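Local coordinates for protein anthranilate synthase component I (Streptococcus pneumoniae serotype 4, PDB 5KCK) that is a mixed alpha/beta protein of the chorismate-binding enzyme family with large antiparallel sheets, named as the first component of anthranilate synthase, at residues A[245-249]-A[250-254]; A[412-416]-A[417-421]. All blocks are in the same frame, centred on the assembly; numbering follows the deposited sequence.

Contact 1 of 2, residues A[245-249]-A[250-254]; sequences YDFGD and YQIIG. With GOL (glycerol), chain C.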
ATOM      1  N   TYR A 245      13.138 -14.270 -11.683  1.00 22.02           N
ATOM      2  CA  TYR A 245      13.915 -14.219 -12.920  1.00 22.40           C
ATOM      3  C   TYR A 245      13.751 -15.532 -13.668  1.00 22.03           C
ATOM      4  O   TYR A 245      14.107 -16.590 -13.142  1.00 25.81           O
ATOM      5  CB  TYR A 245      15.403 -13.990 -12.656  1.00 19.51           C
ATOM      6  CG  TYR A 245      15.808 -12.640 -12.110  1.00 19.05           C
ATOM      7  CD1 TYR A 245      14.878 -11.630 -11.896  1.00 16.85           C
ATOM      8  CD2 TYR A 245      17.148 -12.376 -11.820  1.00 23.79           C
ATOM      9  CE1 TYR A 245      15.272 -10.389 -11.392  1.00 17.71           C
ATOM     10  CE2 TYR A 245      17.554 -11.146 -11.324  1.00 22.21           C
ATOM     11  CZ  TYR A 245      16.614 -10.162 -11.105  1.00 26.13           C
ATOM     12  OH  TYR A 245      17.027  -8.944 -10.608  1.00 31.79           O
ATOM     13  N   ASP A 246      13.253 -15.470 -14.899  1.00 24.28           N
ATOM     14  CA  ASP A 246      13.113 -16.661 -15.732  1.00 28.46           C
ATOM     15  C   ASP A 246      14.232 -16.661 -16.768  1.00 29.79           C
ATOM     16  O   ASP A 246      14.173 -15.930 -17.757  1.00 29.57           O
ATOM     17  CB  ASP A 246      11.748 -16.721 -16.407  1.00 22.70           C
ATOM     18  CG  ASP A 246      11.518 -18.053 -17.121  1.00 31.44           C
ATOM     19  OD1 ASP A 246      12.450 -18.887 -17.152  1.00 30.89           O
ATOM     20  OD2 ASP A 246      10.410 -18.270 -17.657  1.00 34.64           O
ATOM     21  N   PHE A 247      15.234 -17.509 -16.557  1.00 20.76           N
ATOM     22  CA  PHE A 247      16.319 -17.644 -17.513  1.00 25.14           C
ATOM     23  C   PHE A 247      16.068 -18.761 -18.515  1.00 29.79           C
ATOM     24  O   PHE A 247      16.960 -19.085 -19.302  1.00 30.31           O
ATOM     25  CB  PHE A 247      17.650 -17.861 -16.781  1.00 21.25           C
ATOM     26  CG  PHE A 247      18.138 -16.647 -16.025  1.00 24.36           C
ATOM     27  CD1 PHE A 247      18.799 -15.623 -16.683  1.00 26.88           C
ATOM     28  CD2 PHE A 247      17.936 -16.531 -14.659  1.00 24.93           C
ATOM     29  CE1 PHE A 247      19.247 -14.507 -15.998  1.00 31.68           C
ATOM     30  CE2 PHE A 247      18.389 -15.416 -13.964  1.00 26.36           C
ATOM     31  CZ  PHE A 247      19.041 -14.401 -14.641  1.00 25.44           C
ATOM     32  N   GLY A 248      14.877 -19.351 -18.512  1.00 23.88           N
ATOM     33  CA  GLY A 248      14.574 -20.392 -19.468  1.00 25.19           C
ATOM     34  C   GLY A 248      14.762 -21.775 -18.892  1.00 37.04           C
ATOM     35  O   GLY A 248      13.784 -22.431 -18.523  1.00 44.75           O
ATOM     36  N   ASP A 249      16.004 -22.242 -18.808  1.00 28.15           N
ATOM     37  CA  ASP A 249      16.252 -23.553 -18.224  1.00 36.44           C
ATOM     38  C   ASP A 249      16.477 -23.491 -16.717  1.00 34.46           C
ATOM     39  O   ASP A 249      16.661 -24.538 -16.091  1.00 34.48           O
ATOM     40  CB  ASP A 249      17.439 -24.243 -18.915  1.00 35.15           C
ATOM     41  CG  ASP A 249      18.710 -23.419 -18.866  1.00 47.11           C
ATOM     42  OD1 ASP A 249      18.620 -22.177 -18.773  1.00 52.23           O
ATOM     43  OD2 ASP A 249      19.804 -24.020 -18.931  1.00 58.46           O
ATOM     44  N   TYR A 250      16.466 -22.302 -16.121  1.00 26.46           N
ATOM     45  CA  TYR A 250      16.442 -22.192 -14.671  1.00 31.31           C
ATOM     46  C   TYR A 250      15.772 -20.881 -14.292  1.00 26.36           C
ATOM     47  O   TYR A 250      15.668 -19.954 -15.101  1.00 25.55           O
ATOM     48  CB  TYR A 250      17.846 -22.306 -14.051  1.00 23.86           C
ATOM     49  CG  TYR A 250      18.774 -21.139 -14.302  1.00 31.31           C
ATOM     50  CD1 TYR A 250      19.467 -21.024 -15.500  1.00 23.18           C
ATOM     51  CD2 TYR A 250      18.987 -20.163 -13.323  1.00 22.29           C
ATOM     52  CE1 TYR A 250      20.330 -19.960 -15.730  1.00 24.30           C
ATOM     53  CE2 TYR A 250      19.858 -19.095 -13.543  1.00 21.34           C
ATOM     54  CZ  TYR A 250      20.524 -19.001 -14.754  1.00 27.24           C
ATOM     55  OH  TYR A 250      21.380 -17.951 -15.007  1.00 23.88           O
ATOM     56  N   GLN A 251      15.268 -20.835 -13.062  1.00 24.31           N
ATOM     57  CA  GLN A 251      14.631 -19.644 -12.520  1.00 24.08           C
ATOM     58  C   GLN A 251      15.242 -19.318 -11.167  1.00 24.01           C
ATOM     59  O   GLN A 251      15.683 -20.205 -10.432  1.00 30.55           O
ATOM     60  CB  GLN A 251      13.101 -19.800 -12.352  1.00 25.04           C
ATOM     61  CG  GLN A 251      12.298 -20.041 -13.631  1.00 25.32           C
ATOM     62  CD  GLN A 251      12.448 -21.447 -14.161  1.00 29.30           C
ATOM     63  OE1 GLN A 251      12.355 -22.419 -13.410  1.00 37.15           O
ATOM     64  NE2 GLN A 251      12.700 -21.565 -15.459  1.00 32.78           N
ATOM     65  N   ILE A 252      15.226 -18.036 -10.832  1.00 23.43           N
ATOM     66  CA  ILE A 252      15.703 -17.541  -9.548  1.00 28.75           C
ATOM     67  C   ILE A 252      14.555 -16.778  -8.902  1.00 26.45           C
ATOM     68  O   ILE A 252      13.980 -15.867  -9.516  1.00 23.51           O
ATOM     69  CB  ILE A 252      16.954 -16.667  -9.716  1.00 28.22           C
ATOM     70  CG1 ILE A 252      18.118 -17.523 -10.232  1.00 22.11           C
ATOM     71  CG2 ILE A 252      17.340 -15.993  -8.404  1.00 22.44           C
ATOM     72  CD1 ILE A 252      19.359 -16.729 -10.490  1.00 27.60           C
ATOM     73  N   ILE A 253      14.190 -17.178  -7.688  1.00 24.89           N
ATOM     74  CA  ILE A 253      13.052 -16.610  -6.974  1.00 25.62           C
ATOM     75  C   ILE A 253      13.514 -16.251  -5.572  1.00 30.83           C
ATOM     76  O   ILE A 253      14.009 -17.117  -4.841  1.00 26.64           O
ATOM     77  CB  ILE A 253      11.866 -17.583  -6.906  1.00 26.88           C
ATOM     78  CG1 ILE A 253      11.649 -18.268  -8.257  1.00 26.66           C
ATOM     79  CG2 ILE A 253      10.608 -16.847  -6.452  1.00 35.39           C
ATOM     80  CD1 ILE A 253      10.566 -19.360  -8.236  1.00 31.98           C
ATOM     81  N   GLY A 254      13.337 -14.994  -5.181  1.00 25.75           N
ATOM     82  CA  GLY A 254      13.867 -14.625  -3.884  1.00 29.57           C
ATOM     83  C   GLY A 254      13.215 -13.405  -3.281  1.00 33.94           C
ATOM     84  O   GLY A 254      12.507 -12.645  -3.946  1.00 26.05           O
TER
HETATM   85  C1  GOL C 502      13.222 -27.297 -14.166  1.00 53.51           C
HETATM   86  O1  GOL C 502      14.592 -27.137 -13.890  1.00 46.78           O
HETATM   87  C2  GOL C 502      12.653 -26.041 -14.818  1.00 55.97           C
HETATM   88  O2  GOL C 502      12.550 -25.011 -13.866  1.00 53.32           O
HETATM   89  C3  GOL C 502      13.537 -25.561 -15.957  1.00 58.79           C
HETATM   90  O3  GOL C 502      12.977 -24.369 -16.459  1.00 59.50           O
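Tyr245 and Ile252 face each other as a hydrogen-bonded pair in a beta hairpin, strands 242-246 and 250-254, of the chorismate-binding family region; the contact is local and turns at Phe247-Asp249. Tyr245 N gives Ile252 O a nearly straight bond of 2.8 Å, and Ile252 N answers to Tyr245 O. One step nearer the turn, Asp246 and Gln251 form a non-hydrogen-bonded pair whose side chains run alongside each other. Gln251 NE2 reaches Asp246 OD1 at 3.2 Å with the donor hydrogen well aimed, although carboxylate and amide planes stand 79° apart. The same oxygen accepts from Gly248 N at 2.8 Å, closing an Asx turn; the two donors arrive from opposite faces of the carboxylate plane, which holds the loop and the glutamine to one acceptor. The other hydrogen of the amide goes to a glycerol, Gln251 NE2 to O3 at 3.0 Å, while Gln251 OE1 receives glycerol O2. Phe247 N closes the hairpin onto Tyr250 O at 2.9 Å. On the face away from Asp246, the rings of Phe247 and Tyr250 lie nearly parallel, 15° apart, but slid so that they barely overlap. Phe247 CB sits over the Tyr250 face, 3.7 Å from its centroid, a CH-pi contact. With chi1 at 70°, Tyr250 CG lies between its backbone N and carbonyl carbon, bringing the ring under Phe247. Ile252 CD1 adds an apolar touch to Phe247 CE2 at 3.8 Å. His122 stacks on Phe247 and is hydrogen-bonded through ND1 to the Tyr250 hydroxyl. Strand 92-97 packs against Tyr245, Tyr250 and Ile252, strand 411-415 pairs with 250-254, and Tyr245 continues the sheet into a strand of the second subunit.

Contact 2 of 2, residues A[412-416]-A[417-421]; sequences MILKN and QRAYV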
HETATM    1  N   MSE A 412      15.812 -18.824  -3.825  1.00 23.04           N
HETATM    2  CA  MSE A 412      15.645 -20.189  -4.299  1.00 22.00           C
HETATM    3  C   MSE A 412      16.034 -20.327  -5.779  1.00 21.94           C
HETATM    4  O   MSE A 412      15.709 -19.474  -6.601  1.00 26.73           O
HETATM    5  CB  MSE A 412      14.195 -20.635  -4.073  1.00 22.11           C
HETATM    6  CG  MSE A 412      13.848 -22.021  -4.569  1.00 36.58           C
HETATM    7 SE   MSE A 412      11.916 -22.398  -4.362  1.00 52.84          SE
HETATM    8  CE  MSE A 412      11.837 -22.404  -2.403  1.00 43.37           C
ATOM      9  N   ILE A 413      16.722 -21.413  -6.114  1.00 23.36           N
ATOM     10  CA  ILE A 413      17.102 -21.720  -7.488  1.00 21.69           C
ATOM     11  C   ILE A 413      16.283 -22.914  -7.950  1.00 28.20           C
ATOM     12  O   ILE A 413      16.300 -23.972  -7.306  1.00 28.31           O
ATOM     13  CB  ILE A 413      18.604 -22.031  -7.614  1.00 32.27           C
ATOM     14  CG1 ILE A 413      19.453 -21.009  -6.849  1.00 35.59           C
ATOM     15  CG2 ILE A 413      19.002 -22.123  -9.077  1.00 21.97           C
ATOM     16  CD1 ILE A 413      19.168 -19.591  -7.225  1.00 51.56           C
ATOM     17  N   LEU A 414      15.601 -22.760  -9.082  1.00 28.83           N
ATOM     18  CA  LEU A 414      14.869 -23.852  -9.724  1.00 28.77           C
ATOM     19  C   LEU A 414      15.633 -24.274 -10.971  1.00 30.69           C
ATOM     20  O   LEU A 414      15.711 -23.517 -11.944  1.00 30.32           O
ATOM     21  CB  LEU A 414      13.444 -23.434 -10.072  1.00 27.77           C
ATOM     22  CG  LEU A 414      12.425 -23.824  -9.003  1.00 43.03           C
ATOM     23  CD1 LEU A 414      12.704 -23.103  -7.715  1.00 41.78           C
ATOM     24  CD2 LEU A 414      11.037 -23.526  -9.480  1.00 48.81           C
ATOM     25  N   LYS A 415      16.188 -25.479 -10.940  1.00 25.22           N
ATOM     26  CA  LYS A 415      16.990 -25.985 -12.043  1.00 26.96           C
ATOM     27  C   LYS A 415      17.112 -27.493 -11.887  1.00 31.79           C
ATOM     28  O   LYS A 415      17.060 -28.016 -10.771  1.00 27.26           O
ATOM     29  CB  LYS A 415      18.377 -25.325 -12.063  1.00 30.02           C
ATOM     30  CG  LYS A 415      19.190 -25.550 -13.329  1.00 31.37           C
ATOM     31  CD  LYS A 415      20.530 -24.825 -13.247  1.00 33.31           C
ATOM     32  CE  LYS A 415      21.297 -24.939 -14.555  1.00 40.02           C
ATOM     33  NZ  LYS A 415      21.365 -26.346 -15.062  1.00 48.24           N
ATOM     34  N   ASN A 416      17.274 -28.187 -13.016  1.00 32.57           N
ATOM     35  CA  ASN A 416      17.440 -29.643 -13.023  1.00 33.69           C
ATOM     36  C   ASN A 416      16.229 -30.343 -12.413  1.00 34.15           C
ATOM     37  O   ASN A 416      16.354 -31.414 -11.814  1.00 31.51           O
ATOM     38  CB  ASN A 416      18.722 -30.062 -12.291  1.00 29.88           C
ATOM     39  CG  ASN A 416      19.923 -29.220 -12.687  1.00 34.30           C
ATOM     40  OD1 ASN A 416      20.191 -29.018 -13.871  1.00 37.09           O
ATOM     41  ND2 ASN A 416      20.649 -28.712 -11.691  1.00 30.40           N
ATOM     42  N   GLN A 417      15.058 -29.719 -12.537  1.00 32.96           N
ATOM     43  CA  GLN A 417      13.804 -30.215 -11.970  1.00 34.83           C
ATOM     44  C   GLN A 417      13.847 -30.292 -10.444  1.00 36.09           C
ATOM     45  O   GLN A 417      13.084 -31.045  -9.832  1.00 38.75           O
ATOM     46  CB  GLN A 417      13.434 -31.577 -12.572  1.00 36.99           C
ATOM     47  CG  GLN A 417      13.517 -31.623 -14.093  1.00 47.81           C
ATOM     48  CD  GLN A 417      12.236 -31.164 -14.761  1.00 65.33           C
ATOM     49  OE1 GLN A 417      12.206 -30.138 -15.447  1.00 67.38           O
ATOM     50  NE2 GLN A 417      11.167 -31.933 -14.574  1.00 69.02           N
ATOM     51  N   ARG A 418      14.728 -29.517  -9.817  1.00 28.73           N
ATOM     52  CA  ARG A 418      14.831 -29.447  -8.368  1.00 28.37           C
ATOM     53  C   ARG A 418      14.734 -27.994  -7.919  1.00 31.18           C
ATOM     54  O   ARG A 418      14.892 -27.065  -8.712  1.00 27.60           O
ATOM     55  CB  ARG A 418      16.145 -30.064  -7.864  1.00 28.70           C
ATOM     56  CG  ARG A 418      16.240 -31.559  -8.081  1.00 33.76           C
ATOM     57  CD  ARG A 418      17.491 -32.152  -7.434  1.00 37.24           C
ATOM     58  NE  ARG A 418      17.403 -32.222  -5.977  1.00 30.84           N
ATOM     59  CZ  ARG A 418      16.677 -33.115  -5.316  1.00 34.80           C
ATOM     60  NH1 ARG A 418      15.962 -34.011  -5.985  1.00 32.97           N
ATOM     61  NH2 ARG A 418      16.660 -33.109  -3.988  1.00 34.11           N
ATOM     62  N   ALA A 419      14.461 -27.804  -6.630  1.00 30.79           N
ATOM     63  CA  ALA A 419      14.419 -26.484  -6.014  1.00 30.51           C
ATOM     64  C   ALA A 419      15.490 -26.432  -4.937  1.00 27.98           C
ATOM     65  O   ALA A 419      15.477 -27.252  -4.012  1.00 32.35           O
ATOM     66  CB  ALA A 419      13.037 -26.198  -5.423  1.00 26.02           C
ATOM     67  N   TYR A 420      16.406 -25.474  -5.044  1.00 24.53           N
ATOM     68  CA  TYR A 420      17.548 -25.388  -4.139  1.00 25.00           C
ATOM     69  C   TYR A 420      17.415 -24.171  -3.237  1.00 29.09           C
ATOM     70  O   TYR A 420      17.200 -23.053  -3.718  1.00 28.39           O
ATOM     71  CB  TYR A 420      18.868 -25.306  -4.908  1.00 24.17           C
ATOM     72  CG  TYR A 420      19.100 -26.411  -5.917  1.00 25.27           C
ATOM     73  CD1 TYR A 420      18.664 -26.287  -7.233  1.00 24.96           C
ATOM     74  CD2 TYR A 420      19.780 -27.570  -5.559  1.00 26.14           C
ATOM     75  CE1 TYR A 420      18.895 -27.294  -8.156  1.00 31.46           C
ATOM     76  CE2 TYR A 420      20.017 -28.571  -6.468  1.00 27.12           C
ATOM     77  CZ  TYR A 420      19.575 -28.436  -7.764  1.00 31.95           C
ATOM     78  OH  TYR A 420      19.814 -29.451  -8.664  1.00 37.49           O
ATOM     79  N   VAL A 421      17.571 -24.385  -1.934  1.00 24.18           N
ATOM     80  CA  VAL A 421      17.685 -23.284  -0.987  1.00 28.40           C
ATOM     81  C   VAL A 421      18.945 -23.489  -0.162  1.00 30.48           C
ATOM     82  O   VAL A 421      19.453 -24.604  -0.031  1.00 33.87           O
ATOM     83  CB  VAL A 421      16.448 -23.172  -0.073  1.00 30.72           C
ATOM     84  CG1 VAL A 421      15.234 -22.789  -0.894  1.00 24.44           C
ATOM     85  CG2 VAL A 421      16.214 -24.490   0.644  1.00 25.60           C
TER
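A two-residue beta hairpin with a type I' turn from Lys415 to Arg418 brings Ile413 opposite Tyr420 and Leu414 opposite Ala419. Ile413 and Tyr420 exchange two backbone bonds, the shorter from Tyr420 N to Ile413 O at 2.7 Å. At the turn Lys415 N bonds Arg418 O, and Arg418 N returns to Lys415 O at 2.9 Å, approaching 54° out of the carbonyl plane. Asn416 and Gln417 occupy the two corners, both with positive phi, as this turn type requires. The tyrosine ring lies lengthwise along the neighbouring strand: the carbonyl oxygens of Ile413 and Lys415 come to its edge near the ring plane, Lys415 O standing 3.3 Å from Tyr420 CE1. Its hydroxyl accepts from Asn416 ND2 at 3.2 Å along an almost straight line, in the amide plane of the asparagine, and amide and ring cross at about a right angle. Tyr420 CG is anti to its own carbonyl carbon, chi1 -54°, a setting that carries the ring toward the turn. The amide also donates to Ile116 O, and Asn416 OD1 takes a bond from Lys415 NZ, giving both ends of the side chain a partner.

The hairpin lies within the seven-stranded antiparallel sheet, between strands 250-254 and 211-221. On the face opposite Tyr420, Ala419 CB meets Leu414 CD1 at 3.9 Å and the selenium of selenomethionine Met412. Met412 is extended from the backbone, chi1 178°, and bends at its end, where CE touches Val421 CG1 at 3.7 Å; Phe229 and Pro226 of helix 226-236 cover Met412 and Leu414.

Contacts 1 and 2 are antiparallel hairpins, far apart in sequence, that lie side by side in one sheet where strand 250-254 pairs with 411-415: Ile253 O and Met412 N lie 2.7 Å apart, Gln251 O and Leu414 N 2.9 Å, both probable hydrogen bonds. Both are partly buried; contact 2 exposes its turn residues Asn416 and Gln417, whereas contact 1 exposes Gly248 and Asp249 but keeps Phe247 buried. Backbone pairs hold both hairpins. Contact 1 adds an aspartate acceptor and an aromatic pair, contact 2 an asparagine-to-tyrosine-hydroxyl bond. One glycerol spans both turns, bonded to Gly248, Gln251 and Gln417. Contact 1 also reaches the second subunit; no other chain touches contact 2.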